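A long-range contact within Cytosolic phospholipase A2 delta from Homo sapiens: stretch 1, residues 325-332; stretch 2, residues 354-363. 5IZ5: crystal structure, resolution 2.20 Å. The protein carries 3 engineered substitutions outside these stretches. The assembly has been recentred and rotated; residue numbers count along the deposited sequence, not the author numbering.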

# COMPACT_ATOMS: atom_id res chain seq x y z
N PRO B 325 -6.48 3.14 -29.46
CA PRO B 325 -6.08 4.01 -28.36
C PRO B 325 -6.45 3.43 -27.00
O PRO B 325 -7.47 2.75 -26.87
N VAL B 326 -5.60 3.68 -26.01
CA VAL B 326 -5.83 3.21 -24.64
C VAL B 326 -6.61 4.30 -23.90
O VAL B 326 -6.11 5.42 -23.71
N VAL B 327 -7.83 3.98 -23.52
CA VAL B 327 -8.73 4.92 -22.86
C VAL B 327 -8.93 4.51 -21.40
O VAL B 327 -9.15 3.34 -21.11
N GLY B 328 -8.86 5.48 -20.50
CA GLY B 328 -9.06 5.24 -19.08
C GLY B 328 -10.15 6.12 -18.49
O GLY B 328 -10.34 7.25 -18.92
N ILE B 329 -10.89 5.56 -17.54
CA ILE B 329 -11.77 6.33 -16.67
C ILE B 329 -11.06 6.47 -15.34
O ILE B 329 -10.55 5.48 -14.81
N MET B 330 -11.09 7.68 -14.78
CA MET B 330 -10.40 7.99 -13.54
C MET B 330 -11.36 8.73 -12.63
O MET B 330 -11.85 9.81 -12.97
N ALA B 331 -11.67 8.13 -11.48
CA ALA B 331 -12.67 8.66 -10.56
C ALA B 331 -11.98 9.11 -9.28
O ALA B 331 -10.99 8.50 -8.85
N THR B 332 -12.50 10.18 -8.68
CA THR B 332 -11.98 10.70 -7.42
C THR B 332 -12.82 10.14 -6.27
O THR B 332 -13.72 9.32 -6.47
N LEU B 354 -19.89 3.69 -25.44
CA LEU B 354 -18.48 4.07 -25.27
C LEU B 354 -17.78 3.36 -24.11
O LEU B 354 -16.55 3.41 -24.00
N LEU B 355 -18.55 2.69 -23.25
CA LEU B 355 -17.97 1.91 -22.16
C LEU B 355 -17.07 0.80 -22.71
O LEU B 355 -16.00 0.53 -22.14
N ASP B 356 -17.48 0.19 -23.82
CA ASP B 356 -16.69 -0.85 -24.49
C ASP B 356 -15.39 -0.33 -25.10
O ASP B 356 -14.53 -1.12 -25.49
N CYS B 357 -15.24 0.99 -25.22
CA CYS B 357 -13.99 1.59 -25.67
C CYS B 357 -12.98 1.84 -24.53
O CYS B 357 -11.86 2.26 -24.79
N VAL B 358 -13.36 1.56 -23.29
CA VAL B 358 -12.51 1.86 -22.13
C VAL B 358 -11.66 0.65 -21.75
O VAL B 358 -12.17 -0.44 -21.55
N THR B 359 -10.35 0.87 -21.62
CA THR B 359 -9.42 -0.19 -21.22
C THR B 359 -9.22 -0.23 -19.70
O THR B 359 -9.28 -1.31 -19.10
N TYR B 360 -9.00 0.93 -19.09
CA TYR B 360 -8.68 1.02 -17.66
C TYR B 360 -9.72 1.82 -16.88
O TYR B 360 -10.30 2.78 -17.39
N PHE B 361 -9.94 1.43 -15.63
CA PHE B 361 -10.95 2.05 -14.77
C PHE B 361 -10.35 2.17 -13.36
O PHE B 361 -10.28 1.18 -12.63
N SER B 362 -9.88 3.37 -13.02
CA SER B 362 -9.26 3.63 -11.72
C SER B 362 -10.17 4.43 -10.79
O SER B 362 -10.98 5.26 -11.24
N GLY B 363 -10.02 4.18 -9.49
CA GLY B 363 -10.82 4.86 -8.48
C GLY B 363 -10.19 4.82 -7.10
O GLY B 363 -9.29 4.00 -6.82

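The two stretches meet as neighbouring parallel strands, through Gly328 to Met330 in one stretch and Tyr360 to Ser362 in the other, whose N-to-C directions differ by 13° and whose axes approach to 4.6 Å. Backbone hydrogen bonds fix the register: Ile329 N to Tyr360 O at 2.8 Å, Ser362 N to Ile329 O at 2.8 Å, and Ala331 N to Ser362 O at 3.0 Å. At the entry to the ladder Val327 O accepts twice, from Thr359 N at 2.8 Å and from Tyr360 N at 3.1 Å; the N-H...O angles, 147° and 169°, make the second the straighter bond. This register puts Ile329 beside Phe361 on one face of the sheet and Gly328 beside Tyr360, then Met330 beside Ser362, on the other.

The face bearing Ile329 is the more apolar. Ile329 has 111 Å² covered by the other stretch, the largest value for any residue here, out of 587 Å² buried in all. Its chi1 is m (-69°) and its chi2 t (164°), and its atoms reach three different neighbours. Ile329 CG2 lies 3.9 Å from Phe361 CD1, an oblique approach to the ring, which chi1 t (-178°) of Phe361 places there. Ile329 CG1 sits 3.9 Å from Val358 CG1, and Ile329 CD1 extends to 4.2 Å from Leu355 CD1. The isoleucine is thus a bump in a hollow lined by Leu355, Val358 and Phe361. Leu355 contributes although its CA-to-CB bond points away: with chi1 t and chi2 p (50°), the end of its side chain comes nearer. Val358, chi1 t, uses its other methyl as well, with CG2 4.3 Å from Val327 CG1.

On the other face the closest CA-CA pairing of the register is at glycine: Gly328 CA to Tyr360 CA is 4.5 Å. Gly328 has no side chain, and its CA lies 3.2 Å from Tyr360 O, a CA-H...O contact with an angle of 140° at the hydrogen. The Tyr360 side chain, chi1 m (-68°), leans back along the strand to Val326, whose CG1 approaches Tyr360 CE2 obliquely at 3.6 Å; Val326 is in the t rotamer. Further along, Ser362, chi1 p (74°), places OG 3.5 Å from Met330 CA and 3.7 Å from Met330 CB. These are packing distances; the hydroxyl finds its hydrogen bond elsewhere in the structure. Met330 itself, t at both chi1 and chi2, has only 16 Å² covered by the other stretch.

Before the ladder, a water occupies a gap between the two stretches. It donates to Pro325 O at 2.9 Å and to Cys357 O at 2.7 Å, and accepts from Val327 N at 2.9 Å and from Thr359 OG1 at 2.7 Å. Thr359, chi1 m (-66°), is the residue whose CA-to-CB bond points toward the partner stretch, and its hydroxyl completes this four-bonded site. Beside it, Val327 CB packs 3.5 Å from Cys357 O.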

# COMPACT_ATOMS: atom_id res chain seq x y z
CB PRO B 325 -6.87 5.29 -28.63
CG PRO B 325 -8.11 4.80 -29.29
CD PRO B 325 -7.66 3.66 -30.17
CB VAL B 326 -4.51 2.88 -23.93
CG1 VAL B 326 -4.75 2.41 -22.51
CG2 VAL B 326 -3.74 1.82 -24.71
CB VAL B 327 -10.10 4.97 -23.56
CG1 VAL B 327 -11.06 5.90 -22.83
CG2 VAL B 327 -9.95 5.40 -25.01
CB ILE B 329 -13.08 5.58 -16.34
CG1 ILE B 329 -13.97 5.47 -17.57
CG2 ILE B 329 -13.84 6.32 -15.25
CD1 ILE B 329 -15.08 4.44 -17.43
CB MET B 330 -9.20 8.86 -13.93
CG MET B 330 -8.42 9.57 -12.85
SD MET B 330 -7.00 10.33 -13.66
CE MET B 330 -7.42 12.08 -13.77
CB ALA B 331 -13.72 7.61 -10.25
CB THR B 332 -12.06 12.25 -7.35
OG1 THR B 332 -13.44 12.67 -7.26
CG2 THR B 332 -11.42 12.89 -8.57
CB LEU B 354 -18.36 5.58 -25.13
CG LEU B 354 -18.88 6.39 -26.32
CD1 LEU B 354 -18.83 7.87 -26.01
CD2 LEU B 354 -18.10 6.10 -27.58
CB LEU B 355 -19.07 1.33 -21.27
CG LEU B 355 -18.66 0.70 -19.93
CD1 LEU B 355 -17.75 1.60 -19.11
CD2 LEU B 355 -19.90 0.33 -19.12
CB ASP B 356 -17.51 -1.56 -25.58
CG ASP B 356 -18.63 -2.43 -25.02
OD1 ASP B 356 -18.57 -2.83 -23.84
OD2 ASP B 356 -19.58 -2.73 -25.76
CB CYS B 357 -14.27 2.92 -26.38
SG CYS B 357 -15.41 2.81 -27.78
CB VAL B 358 -13.36 2.28 -20.91
CG1 VAL B 358 -12.47 2.57 -19.71
CG2 VAL B 358 -14.21 3.49 -21.26
CB THR B 359 -8.06 -0.03 -21.93
OG1 THR B 359 -8.24 -0.25 -23.33
CG2 THR B 359 -7.04 -1.04 -21.41
CB TYR B 360 -7.33 1.68 -17.48
CG TYR B 360 -6.16 0.86 -17.97
CD1 TYR B 360 -5.84 -0.35 -17.37
CD2 TYR B 360 -5.35 1.32 -19.01
CE1 TYR B 360 -4.75 -1.10 -17.80
CE2 TYR B 360 -4.27 0.58 -19.45
CZ TYR B 360 -3.97 -0.63 -18.85
OH TYR B 360 -2.89 -1.37 -19.26
CB PHE B 361 -12.22 1.20 -14.82
CG PHE B 361 -13.39 1.73 -14.02
CD1 PHE B 361 -13.36 2.96 -13.37
CD2 PHE B 361 -14.55 0.98 -13.93
CE1 PHE B 361 -14.45 3.41 -12.64
CE2 PHE B 361 -15.65 1.42 -13.21
CZ PHE B 361 -15.60 2.64 -12.56
CB SER B 362 -7.92 4.35 -11.87
OG SER B 362 -8.10 5.71 -12.22
O HOH W 1 -9.18 1.79 -24.80